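Local coordinates for protein CTP:phosphocholine Cytidylyltransferase (Streptococcus pneumoniae, PDB 1JYK) that catalyses the transfer of a cytidylyl group from CTP to phosphocholine, giving CDP-choline and pyrophosphate, at residues Leu39-Glu44 against Asp238-Tyr243; Ile74-Gly79 against Val94-Asn99; Thr140-Phe145 against Ser183-Pro188; Glu155-Tyr160 against Val171-Gly176. One frame throughout, in Å; residues are numbered along the deposited sequence.

Contact 1. Residues Leu39-Glu44 against Asp238-Tyr243; sequences LRPLTE and DSVQDY. Unlike the reference sequence in segment 39-44: Leu42 (reference Met).
Leu39 meets Asp238 and Ser239 with one methyl, CD2, which presses on the peptide link between them and comes to 3.3 Å from Ser239 N. Asp238 adds little side-chain contact of its own; its backbone N instead turns back to the helix and is bound by Asp242 OD2 at 2.8 Å, through the anti lone pair of that oxygen. Ser239 is the N-cap of helix 240-250, and its OG accepts from Asp242 N at 3.1 Å, so the start of the helix is fixed by its own residues. At Val240 the side chain faces the loop: CG2 lies 3.7 Å from Leu42 CG and also touches the ring of Pro41, which follows a cis peptide bond. A water joins the backbones here, donating to Arg40 O at 2.8 Å and accepting from Val240 N at 2.9 Å. Residues 39-44 form the second half of the glycine-rich signature loop, which in related nucleotidyltransferases binds the nucleotide. One turn on, Tyr243 carries its ring anti to the backbone N (chi1 166°), which brings it against the two methyls of Leu42. These divide the work: CD1 packs on the root of the ring, 3.5 Å from Tyr243 CG, while CD2 stands over one face, a CH-pi contact 16° off the normal. Beyond the contact the tyrosine hydroxyl is hydrogen-bonded to Gln52 O. Apolar fit thus makes the direct contact between loop and C-terminal helix, the one polar link between the two segments being that water.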
# COMPACT_ATOMS: atom_id res chain seq x y z
N LEU A 39 14.20 4.20 7.34
CA LEU A 39 15.11 3.85 6.26
C LEU A 39 16.38 4.68 6.24
O LEU A 39 17.19 4.55 5.33
CB LEU A 39 14.40 3.97 4.91
CG LEU A 39 13.21 3.04 4.70
CD1 LEU A 39 12.66 3.23 3.30
CD2 LEU A 39 13.64 1.60 4.90
N ARG A 40 16.55 5.54 7.25
CA ARG A 40 17.74 6.38 7.32
C ARG A 40 19.00 5.53 7.11
O ARG A 40 19.08 4.39 7.58
CB ARG A 40 17.80 7.09 8.68
CG ARG A 40 19.02 6.76 9.54
CD ARG A 40 20.22 7.68 9.25
NE ARG A 40 19.81 9.05 8.91
CZ ARG A 40 20.64 10.00 8.47
NH1 ARG A 40 21.93 9.75 8.31
NH2 ARG A 40 20.17 11.21 8.20
N PRO A 41 20.02 6.07 6.42
CA PRO A 41 20.16 7.39 5.78
C PRO A 41 19.55 7.55 4.38
O PRO A 41 19.67 8.61 3.76
CB PRO A 41 21.67 7.57 5.72
CG PRO A 41 22.15 6.17 5.41
CD PRO A 41 21.24 5.26 6.23
N LEU A 42 18.90 6.51 3.88
CA LEU A 42 18.32 6.55 2.54
C LEU A 42 17.29 7.65 2.30
O LEU A 42 17.17 8.15 1.17
CB LEU A 42 17.65 5.21 2.22
CG LEU A 42 18.56 3.98 2.19
CD1 LEU A 42 17.69 2.73 2.18
CD2 LEU A 42 19.46 4.04 0.96
N THR A 43 16.57 8.02 3.34
CA THR A 43 15.51 9.01 3.22
C THR A 43 15.83 10.39 3.74
O THR A 43 14.93 11.20 3.95
CB THR A 43 14.25 8.52 3.92
OG1 THR A 43 14.60 8.03 5.22
CG2 THR A 43 13.60 7.41 3.11
N GLU A 44 17.11 10.67 3.96
CA GLU A 44 17.49 11.98 4.46
C GLU A 44 17.19 13.07 3.41
O GLU A 44 16.70 14.15 3.74
CB GLU A 44 18.97 12.00 4.82
CG GLU A 44 19.48 13.39 5.13
CD GLU A 44 20.84 13.38 5.78
OE1 GLU A 44 21.12 14.32 6.55
OE2 GLU A 44 21.62 12.43 5.52
N ASP A 238 12.38 -2.35 5.02
CA ASP A 238 12.07 -1.74 6.31
C ASP A 238 13.26 -1.08 6.97
O ASP A 238 13.12 -0.45 8.02
CB ASP A 238 11.50 -2.80 7.27
CG ASP A 238 10.12 -3.27 6.87
OD1 ASP A 238 9.37 -2.48 6.26
OD2 ASP A 238 9.78 -4.44 7.17
N SER A 239 14.44 -1.24 6.38
CA SER A 239 15.66 -0.66 6.93
C SER A 239 16.68 -0.53 5.82
O SER A 239 16.51 -1.13 4.76
CB SER A 239 16.23 -1.57 8.02
OG SER A 239 16.69 -2.79 7.46
N VAL A 240 17.75 0.23 6.04
CA VAL A 240 18.77 0.37 5.01
C VAL A 240 19.44 -1.00 4.84
O VAL A 240 19.99 -1.31 3.80
CB VAL A 240 19.82 1.46 5.38
CG1 VAL A 240 20.61 1.04 6.59
CG2 VAL A 240 20.74 1.70 4.20
N GLN A 241 19.36 -1.83 5.88
CA GLN A 241 19.93 -3.17 5.83
C GLN A 241 19.15 -4.00 4.81
O GLN A 241 19.74 -4.74 4.03
CB GLN A 241 19.87 -3.83 7.20
CG GLN A 241 21.00 -3.41 8.13
CD GLN A 241 20.82 -2.00 8.70
OE1 GLN A 241 19.69 -1.54 8.92
NE2 GLN A 241 21.93 -1.32 8.95
N ASP A 242 17.83 -3.87 4.84
CA ASP A 242 16.97 -4.59 3.91
C ASP A 242 17.34 -4.13 2.51
O ASP A 242 17.42 -4.92 1.57
CB ASP A 242 15.49 -4.27 4.14
CG ASP A 242 14.92 -4.97 5.36
OD1 ASP A 242 15.57 -5.89 5.88
OD2 ASP A 242 13.81 -4.59 5.79
N TYR A 243 17.56 -2.83 2.39
CA TYR A 243 17.93 -2.21 1.12
C TYR A 243 19.25 -2.76 0.59
O TYR A 243 19.37 -3.11 -0.59
CB TYR A 243 18.04 -0.69 1.31
CG TYR A 243 18.73 0.01 0.17
CD1 TYR A 243 18.03 0.34 -0.99
CD2 TYR A 243 20.08 0.33 0.25
CE1 TYR A 243 18.67 0.97 -2.05
CE2 TYR A 243 20.73 0.96 -0.80
CZ TYR A 243 20.01 1.28 -1.95
OH TYR A 243 20.64 1.90 -3.00
O HOH W 1 17.64 2.10 8.29

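Contact 2. Residues Ile74-Gly79 against Val94-Asn99; sequences IIIIVG and VRLVFN
Ile75 sets CG1 beside its backbone N (chi1 -55°) and stretches CD1 outward, while Arg95 bends at chi3 (-71°); the two side chains therefore run alongside each other, with Ile75 CD1 3.3 Å from Arg95 NH2. They belong to neighbouring parallel strands of a beta-alpha-beta unit, strand 74-78, helix 87-92 and strand 95-98, in the Rossmann-like sheet of the nucleotidyltransferase fold. Five backbone hydrogen bonds alternate between the strands, from Arg95 N to Ile74 O (2.8 Å) through to Asn99 N to Val78 O (2.8 Å). On the face of Ile75, Ile77 and Val97 the branched chains pack together, the methyl Ile75 CG2 reaching 3.5 Å from Val97 CG2. Arg95, on the same face, is exposed and has weak, long ion pairs with Asp73 and Glu117. The other face carries Ile76, Val78, Leu96 and Phe98: Leu96 CD2 packs against Ile76 CB at 3.9 Å, and helices 58-68 and 87-92 cover Ile76. Asn99, at the strand's end, is held by Lys101 N and Ser110 OG. Phe98 swings its ring edge toward the end of the first strand, bringing CD2 to 3.5 Å from Val78 O and CE2 to 3.8 Å from Gly79 CA.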
# COMPACT_ATOMS: atom_id res chain seq x y z
N ILE A 74 -3.41 5.94 -12.33
CA ILE A 74 -2.58 5.85 -11.14
C ILE A 74 -2.48 7.17 -10.38
O ILE A 74 -2.13 8.21 -10.94
CB ILE A 74 -1.16 5.36 -11.53
CG1 ILE A 74 -1.28 3.99 -12.22
CG2 ILE A 74 -0.25 5.29 -10.30
CD1 ILE A 74 -0.06 3.61 -13.02
N ILE A 75 -2.81 7.10 -9.09
CA ILE A 75 -2.77 8.26 -8.20
C ILE A 75 -1.71 8.02 -7.14
O ILE A 75 -1.69 6.98 -6.48
CB ILE A 75 -4.14 8.47 -7.50
CG1 ILE A 75 -5.26 8.58 -8.55
CG2 ILE A 75 -4.10 9.72 -6.64
CD1 ILE A 75 -6.67 8.54 -7.97
N ILE A 76 -0.80 8.98 -6.98
CA ILE A 76 0.25 8.85 -6.00
C ILE A 76 0.10 9.90 -4.91
O ILE A 76 0.02 11.10 -5.20
CB ILE A 76 1.65 8.99 -6.64
CG1 ILE A 76 1.77 8.04 -7.83
CG2 ILE A 76 2.73 8.72 -5.61
CD1 ILE A 76 3.10 8.11 -8.53
N ILE A 77 0.03 9.46 -3.66
CA ILE A 77 -0.08 10.37 -2.54
C ILE A 77 1.34 10.79 -2.17
O ILE A 77 2.16 9.96 -1.77
CB ILE A 77 -0.74 9.70 -1.31
CG1 ILE A 77 -2.04 9.00 -1.72
CG2 ILE A 77 -1.00 10.75 -0.24
CD1 ILE A 77 -2.99 9.86 -2.53
N VAL A 78 1.63 12.08 -2.30
CA VAL A 78 2.96 12.60 -1.99
C VAL A 78 2.91 13.59 -0.84
O VAL A 78 1.84 14.14 -0.53
CB VAL A 78 3.61 13.29 -3.24
CG1 VAL A 78 3.68 12.31 -4.40
CG2 VAL A 78 2.81 14.53 -3.65
N GLY A 79 4.05 13.82 -0.21
CA GLY A 79 4.13 14.75 0.90
C GLY A 79 5.57 15.17 1.12
O GLY A 79 5.99 16.24 0.68
N VAL A 94 0.77 9.76 -14.40
CA VAL A 94 0.18 9.59 -13.07
C VAL A 94 -0.34 10.91 -12.52
O VAL A 94 0.02 11.99 -13.01
CB VAL A 94 1.21 9.03 -12.06
CG1 VAL A 94 1.77 7.71 -12.58
CG2 VAL A 94 2.32 10.05 -11.82
N ARG A 95 -1.20 10.82 -11.52
CA ARG A 95 -1.74 12.01 -10.87
C ARG A 95 -1.10 12.08 -9.49
O ARG A 95 -0.96 11.06 -8.82
CB ARG A 95 -3.25 11.92 -10.73
CG ARG A 95 -4.04 12.29 -11.99
CD ARG A 95 -5.52 12.46 -11.66
NE ARG A 95 -6.16 11.18 -11.37
CZ ARG A 95 -7.42 11.05 -10.94
NH1 ARG A 95 -8.16 12.13 -10.75
NH2 ARG A 95 -7.92 9.84 -10.71
N LEU A 96 -0.69 13.27 -9.07
CA LEU A 96 -0.08 13.42 -7.75
C LEU A 96 -1.04 14.15 -6.83
O LEU A 96 -1.65 15.14 -7.23
CB LEU A 96 1.24 14.20 -7.85
CG LEU A 96 2.30 13.67 -8.84
CD1 LEU A 96 3.54 14.55 -8.79
CD2 LEU A 96 2.66 12.23 -8.48
N VAL A 97 -1.20 13.65 -5.61
CA VAL A 97 -2.08 14.27 -4.62
C VAL A 97 -1.25 14.60 -3.38
O VAL A 97 -0.71 13.70 -2.72
CB VAL A 97 -3.26 13.36 -4.25
CG1 VAL A 97 -4.13 14.02 -3.20
CG2 VAL A 97 -4.07 13.05 -5.49
N PHE A 98 -1.16 15.88 -3.06
CA PHE A 98 -0.38 16.35 -1.92
C PHE A 98 -1.07 16.18 -0.57
O PHE A 98 -2.19 16.63 -0.37
CB PHE A 98 -0.02 17.82 -2.12
CG PHE A 98 0.80 18.42 -1.01
CD1 PHE A 98 0.62 19.75 -0.64
CD2 PHE A 98 1.74 17.65 -0.33
CE1 PHE A 98 1.38 20.30 0.39
CE2 PHE A 98 2.51 18.21 0.70
CZ PHE A 98 2.32 19.53 1.06
N ASN A 99 -0.38 15.52 0.35
CA ASN A 99 -0.89 15.31 1.70
C ASN A 99 -0.00 16.16 2.62
O ASN A 99 1.10 15.75 2.98
CB ASN A 99 -0.78 13.84 2.10
CG ASN A 99 -1.10 13.62 3.57
OD1 ASN A 99 -1.45 14.55 4.28
ND2 ASN A 99 -0.99 12.37 4.02

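Contact 3. Residues Thr140-Phe145 against Ser183-Pro188; sequences TRSTYF and SFWDAP
Strands 142-145 and 183-185 run antiparallel at 177° with their axes 4.5 Å apart, and Thr143 and Phe184 form a hydrogen-bonded pair, Thr143 N to Phe184 O at 2.8 Å and Phe184 N to Thr143 O at 2.7 Å. Just past this pair the second strand gives way to a helix, and side chains take over the bonding. Asp186 N donates to Ser142 OG (3.1 Å), and Ser142 N in return reaches Asp186 OD2 at 3.2 Å, meeting it from above the carboxylate plane. Asp186 can do this because its CG is tucked between its own backbone N and carbonyl carbon. Thr189 OG1 is hydrogen-bonded to both Ser142 OG and Asp186 OD1, which ties the serine and the aspartate together from the helix side. On the face of Tyr144 and Ser183, Trp185 drives the rim of its six-membered ring at the face of the tyrosine, a T-shaped stack with planes at 86° and Trp185 CH2 3.5 Å from Tyr144 CZ. The indole is steadied by its own strand, Trp185 NE1 donating to Ser183 OG at 2.9 Å, and Val215 of helix 213-216 packs against both rings. On the other face Phe184 brings CD2 to 3.5 Å from Arg141 O, the oxygen lying at the ring edge. Arg141 N, by contrast, is buried here without a partner. Asp186 is the N-cap of helix 187-201, where the helix dipole would probably stabilise its negative charge. The whole is a strand-to-helix junction in the mixed central sheet of the nucleotidyltransferase fold, its N-cap aspartate also latched to the neighbouring strand.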
# COMPACT_ATOMS: atom_id res chain seq x y z
N THR A 140 -12.53 -9.42 -9.04
CA THR A 140 -13.94 -9.12 -8.76
C THR A 140 -14.29 -9.02 -7.28
O THR A 140 -15.46 -8.88 -6.93
CB THR A 140 -14.86 -10.17 -9.40
OG1 THR A 140 -14.52 -11.47 -8.91
CG2 THR A 140 -14.72 -10.15 -10.92
N ARG A 141 -13.29 -9.09 -6.42
CA ARG A 141 -13.55 -9.00 -4.99
C ARG A 141 -12.36 -8.40 -4.27
O ARG A 141 -11.23 -8.50 -4.76
CB ARG A 141 -13.87 -10.38 -4.41
CG ARG A 141 -12.67 -11.29 -4.31
CD ARG A 141 -13.09 -12.75 -4.31
NE ARG A 141 -12.00 -13.63 -3.87
CZ ARG A 141 -12.18 -14.88 -3.48
NH1 ARG A 141 -13.39 -15.41 -3.46
NH2 ARG A 141 -11.14 -15.61 -3.09
N SER A 142 -12.62 -7.77 -3.13
CA SER A 142 -11.57 -7.15 -2.33
C SER A 142 -10.55 -8.22 -1.96
O SER A 142 -10.93 -9.31 -1.49
CB SER A 142 -12.17 -6.50 -1.08
OG SER A 142 -13.12 -5.52 -1.46
N THR A 143 -9.28 -7.92 -2.16
CA THR A 143 -8.22 -8.88 -1.92
C THR A 143 -6.97 -8.32 -1.25
O THR A 143 -6.55 -7.19 -1.53
CB THR A 143 -7.76 -9.52 -3.26
OG1 THR A 143 -8.88 -10.11 -3.92
CG2 THR A 143 -6.70 -10.58 -3.02
N TYR A 144 -6.38 -9.12 -0.38
CA TYR A 144 -5.14 -8.77 0.28
C TYR A 144 -4.14 -9.74 -0.35
O TYR A 144 -4.33 -10.95 -0.27
CB TYR A 144 -5.19 -9.06 1.78
CG TYR A 144 -5.68 -7.92 2.62
CD1 TYR A 144 -4.97 -6.72 2.69
CD2 TYR A 144 -6.85 -8.03 3.36
CE1 TYR A 144 -5.43 -5.67 3.48
CE2 TYR A 144 -7.31 -6.99 4.15
CZ TYR A 144 -6.60 -5.81 4.20
OH TYR A 144 -7.05 -4.78 4.98
N PHE A 145 -3.09 -9.22 -0.99
CA PHE A 145 -2.06 -10.09 -1.56
C PHE A 145 -1.08 -10.22 -0.41
O PHE A 145 -0.37 -9.26 -0.07
CB PHE A 145 -1.44 -9.43 -2.79
CG PHE A 145 -2.39 -9.35 -3.95
CD1 PHE A 145 -2.34 -10.28 -4.98
CD2 PHE A 145 -3.39 -8.37 -3.97
CE1 PHE A 145 -3.27 -10.25 -6.03
CE2 PHE A 145 -4.32 -8.33 -5.01
CZ PHE A 145 -4.26 -9.27 -6.04
N SER A 183 -3.11 -4.49 -1.97
CA SER A 183 -4.48 -4.92 -1.75
C SER A 183 -5.38 -4.30 -2.81
O SER A 183 -5.01 -3.28 -3.42
CB SER A 183 -4.95 -4.52 -0.35
OG SER A 183 -4.94 -3.11 -0.15
N PHE A 184 -6.53 -4.90 -3.05
CA PHE A 184 -7.49 -4.40 -4.03
C PHE A 184 -8.86 -4.32 -3.37
O PHE A 184 -9.21 -5.18 -2.56
CB PHE A 184 -7.56 -5.33 -5.25
CG PHE A 184 -8.64 -4.95 -6.22
CD1 PHE A 184 -8.42 -3.96 -7.19
CD2 PHE A 184 -9.89 -5.57 -6.17
CE1 PHE A 184 -9.42 -3.60 -8.08
CE2 PHE A 184 -10.90 -5.21 -7.06
CZ PHE A 184 -10.66 -4.22 -8.02
N TRP A 185 -9.63 -3.29 -3.71
CA TRP A 185 -10.94 -3.11 -3.11
C TRP A 185 -12.04 -2.93 -4.13
O TRP A 185 -11.93 -2.07 -5.01
CB TRP A 185 -10.88 -1.91 -2.16
CG TRP A 185 -9.79 -2.11 -1.19
CD1 TRP A 185 -8.49 -1.69 -1.32
CD2 TRP A 185 -9.83 -2.95 -0.04
NE1 TRP A 185 -7.72 -2.23 -0.33
CE2 TRP A 185 -8.51 -3.01 0.48
CE3 TRP A 185 -10.84 -3.67 0.61
CZ2 TRP A 185 -8.18 -3.77 1.61
CZ3 TRP A 185 -10.52 -4.41 1.73
CH2 TRP A 185 -9.20 -4.46 2.23
N ASP A 186 -13.09 -3.74 -4.03
CA ASP A 186 -14.21 -3.63 -4.96
C ASP A 186 -15.12 -2.47 -4.53
O ASP A 186 -14.95 -1.91 -3.44
CB ASP A 186 -15.00 -4.95 -5.06
CG ASP A 186 -15.56 -5.39 -3.73
OD1 ASP A 186 -15.97 -4.53 -2.93
OD2 ASP A 186 -15.60 -6.61 -3.49
N ALA A 187 -16.06 -2.11 -5.40
CA ALA A 187 -16.97 -0.99 -5.14
C ALA A 187 -17.82 -1.14 -3.88
O ALA A 187 -17.87 -0.23 -3.05
CB ALA A 187 -17.85 -0.76 -6.36
N PRO A 188 -18.52 -2.27 -3.72
CA PRO A 188 -19.34 -2.42 -2.51
C PRO A 188 -18.52 -2.29 -1.23
O PRO A 188 -18.97 -1.67 -0.26
CB PRO A 188 -19.95 -3.81 -2.66
CG PRO A 188 -19.90 -4.10 -4.12
CD PRO A 188 -18.66 -3.42 -4.62
O HOH W 2 -18.01 -7.79 -5.44

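Contact 4. Residues Glu155-Tyr160 against Val171-Gly176; sequences EWFLVY and VDSKAG
Phe157 reaches from its strand to the loop of Ser173, Lys174, Ala175 and Gly176, which curves along its ring. CB points toward this loop, and with CG beside the backbone N (chi1 -52°) the ring is set against it. Along one side of the ring, CD1 lies 3.8 Å from Gly176 CA, an approach that a glycine, with no side chain, leaves room for, and CE1 lies 3.5 Å from Ala175 C. At the tip, CZ is 3.2 Å from Ser173 O. Returning along the other side, CE2 comes to 3.1 Å from the same Ser173 O, and Ser173 CB sits over the CD2-CE2 side of the ring. That CB makes a CH-pi contact with the face, 3.8 Å from the Phe157 centroid and 16° off its normal. Ser173 OG turns away to bind Ala175 O, closing the loop on itself. Beside it, Val171 CG1 covers the pyrrole face of Trp156. Water links the backbones, one molecule donating to Glu155 O (2.7 Å) and to Val171 O (2.6 Å). Strand 157-160 pairs antiparallel with strand 166-170 in a two-stranded sheet near the surface; Trp156 leans on Asn213 and Lys216 of helix 213-216, and Leu158, whose CB points away from the loop, packs on Ser146 of strand 142-149.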
# COMPACT_ATOMS: atom_id res chain seq x y z
N GLU A 155 3.76 -6.19 12.62
CA GLU A 155 2.98 -6.48 11.42
C GLU A 155 1.56 -6.82 11.85
O GLU A 155 1.31 -7.06 13.02
CB GLU A 155 3.56 -7.67 10.67
CG GLU A 155 5.06 -7.64 10.51
CD GLU A 155 5.49 -6.70 9.42
OE1 GLU A 155 6.70 -6.40 9.34
OE2 GLU A 155 4.61 -6.26 8.64
N TRP A 156 0.64 -6.83 10.89
CA TRP A 156 -0.74 -7.21 11.16
C TRP A 156 -0.97 -8.49 10.37
O TRP A 156 -0.46 -8.64 9.26
CB TRP A 156 -1.72 -6.13 10.70
CG TRP A 156 -1.78 -4.93 11.61
CD1 TRP A 156 -0.94 -4.63 12.65
CD2 TRP A 156 -2.71 -3.84 11.53
NE1 TRP A 156 -1.29 -3.43 13.21
CE2 TRP A 156 -2.38 -2.92 12.55
CE3 TRP A 156 -3.80 -3.56 10.69
CZ2 TRP A 156 -3.09 -1.73 12.75
CZ3 TRP A 156 -4.51 -2.37 10.89
CH2 TRP A 156 -4.15 -1.47 11.92
N PHE A 157 -1.73 -9.42 10.94
CA PHE A 157 -1.95 -10.70 10.29
C PHE A 157 -3.38 -10.97 9.88
O PHE A 157 -4.34 -10.45 10.46
CB PHE A 157 -1.46 -11.82 11.20
CG PHE A 157 -0.05 -11.62 11.68
CD1 PHE A 157 1.01 -12.26 11.03
CD2 PHE A 157 0.22 -10.77 12.74
CE1 PHE A 157 2.33 -12.06 11.44
CE2 PHE A 157 1.53 -10.56 13.16
CZ PHE A 157 2.59 -11.20 12.50
N LEU A 158 -3.51 -11.82 8.86
CA LEU A 158 -4.81 -12.20 8.31
C LEU A 158 -5.31 -13.53 8.86
O LEU A 158 -4.62 -14.54 8.79
CB LEU A 158 -4.70 -12.29 6.78
CG LEU A 158 -4.34 -10.98 6.07
CD1 LEU A 158 -3.69 -11.28 4.72
CD2 LEU A 158 -5.60 -10.14 5.88
N VAL A 159 -6.53 -13.52 9.40
CA VAL A 159 -7.13 -14.74 9.94
C VAL A 159 -8.14 -15.24 8.92
O VAL A 159 -9.10 -14.55 8.60
CB VAL A 159 -7.87 -14.45 11.27
CG1 VAL A 159 -8.65 -15.69 11.71
CG2 VAL A 159 -6.86 -14.04 12.34
N TYR A 160 -7.93 -16.45 8.40
CA TYR A 160 -8.85 -16.98 7.40
C TYR A 160 -8.91 -18.51 7.33
O TYR A 160 -8.01 -19.20 7.82
CB TYR A 160 -8.51 -16.42 6.02
CG TYR A 160 -7.11 -16.76 5.55
CD1 TYR A 160 -6.88 -17.81 4.65
CD2 TYR A 160 -6.01 -16.01 5.97
CE1 TYR A 160 -5.59 -18.10 4.18
CE2 TYR A 160 -4.72 -16.29 5.51
CZ TYR A 160 -4.52 -17.34 4.61
OH TYR A 160 -3.25 -17.62 4.14
N VAL A 171 -2.87 -8.45 15.53
CA VAL A 171 -1.50 -8.00 15.70
C VAL A 171 -0.69 -8.96 16.59
O VAL A 171 0.54 -8.90 16.61
CB VAL A 171 -1.45 -6.59 16.33
CG1 VAL A 171 -2.53 -5.71 15.73
CG2 VAL A 171 -1.61 -6.69 17.83
N ASP A 172 -1.39 -9.83 17.30
CA ASP A 172 -0.74 -10.77 18.22
C ASP A 172 -0.07 -12.01 17.62
O ASP A 172 -0.55 -13.14 17.78
CB ASP A 172 -1.74 -11.22 19.29
CG ASP A 172 -1.06 -11.83 20.52
OD1 ASP A 172 0.19 -11.79 20.60
OD2 ASP A 172 -1.78 -12.34 21.40
N SER A 173 1.05 -11.80 16.93
CA SER A 173 1.80 -12.90 16.36
C SER A 173 3.16 -12.45 15.86
O SER A 173 3.36 -11.28 15.56
CB SER A 173 1.04 -13.56 15.21
OG SER A 173 1.68 -14.78 14.86
N LYS A 174 4.09 -13.40 15.80
CA LYS A 174 5.44 -13.13 15.32
C LYS A 174 5.64 -13.82 13.98
O LYS A 174 6.70 -13.70 13.37
CB LYS A 174 6.47 -13.66 16.32
CG LYS A 174 6.26 -13.16 17.74
CD LYS A 174 7.57 -12.76 18.38
CE LYS A 174 7.33 -11.83 19.56
NZ LYS A 174 8.61 -11.47 20.25
N ALA A 175 4.61 -14.54 13.53
CA ALA A 175 4.68 -15.26 12.26
C ALA A 175 3.29 -15.45 11.67
O ALA A 175 2.31 -15.60 12.39
CB ALA A 175 5.35 -16.62 12.46
N GLY A 176 3.22 -15.46 10.34
CA GLY A 176 1.95 -15.65 9.67
C GLY A 176 1.83 -14.86 8.38
O GLY A 176 2.80 -14.28 7.90
O HOH W 3 2.32 -7.37 15.49
O HOH W 4 4.35 -8.95 14.65

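Contacts 2 and 3 are the buried ones and belong to the same mixed sheet, their centres 21 Å apart: contact 2 is a parallel pair, contact 3 an antiparallel pair that runs on into a helix cap. Both rest on direct backbone hydrogen bonds. Contacts 1 and 4 lie farther out, join loops to a helix or strand, and use CH-pi packing with water between backbones. These two meet where Asp238 OD2 and Glu155 OE1, like charges, stand 4.2 Å apart. Contact 4 also touches contact 3 through Leu158 CD2 and Tyr144 CD2, 3.5 Å apart, so the small sheet leans on the large one.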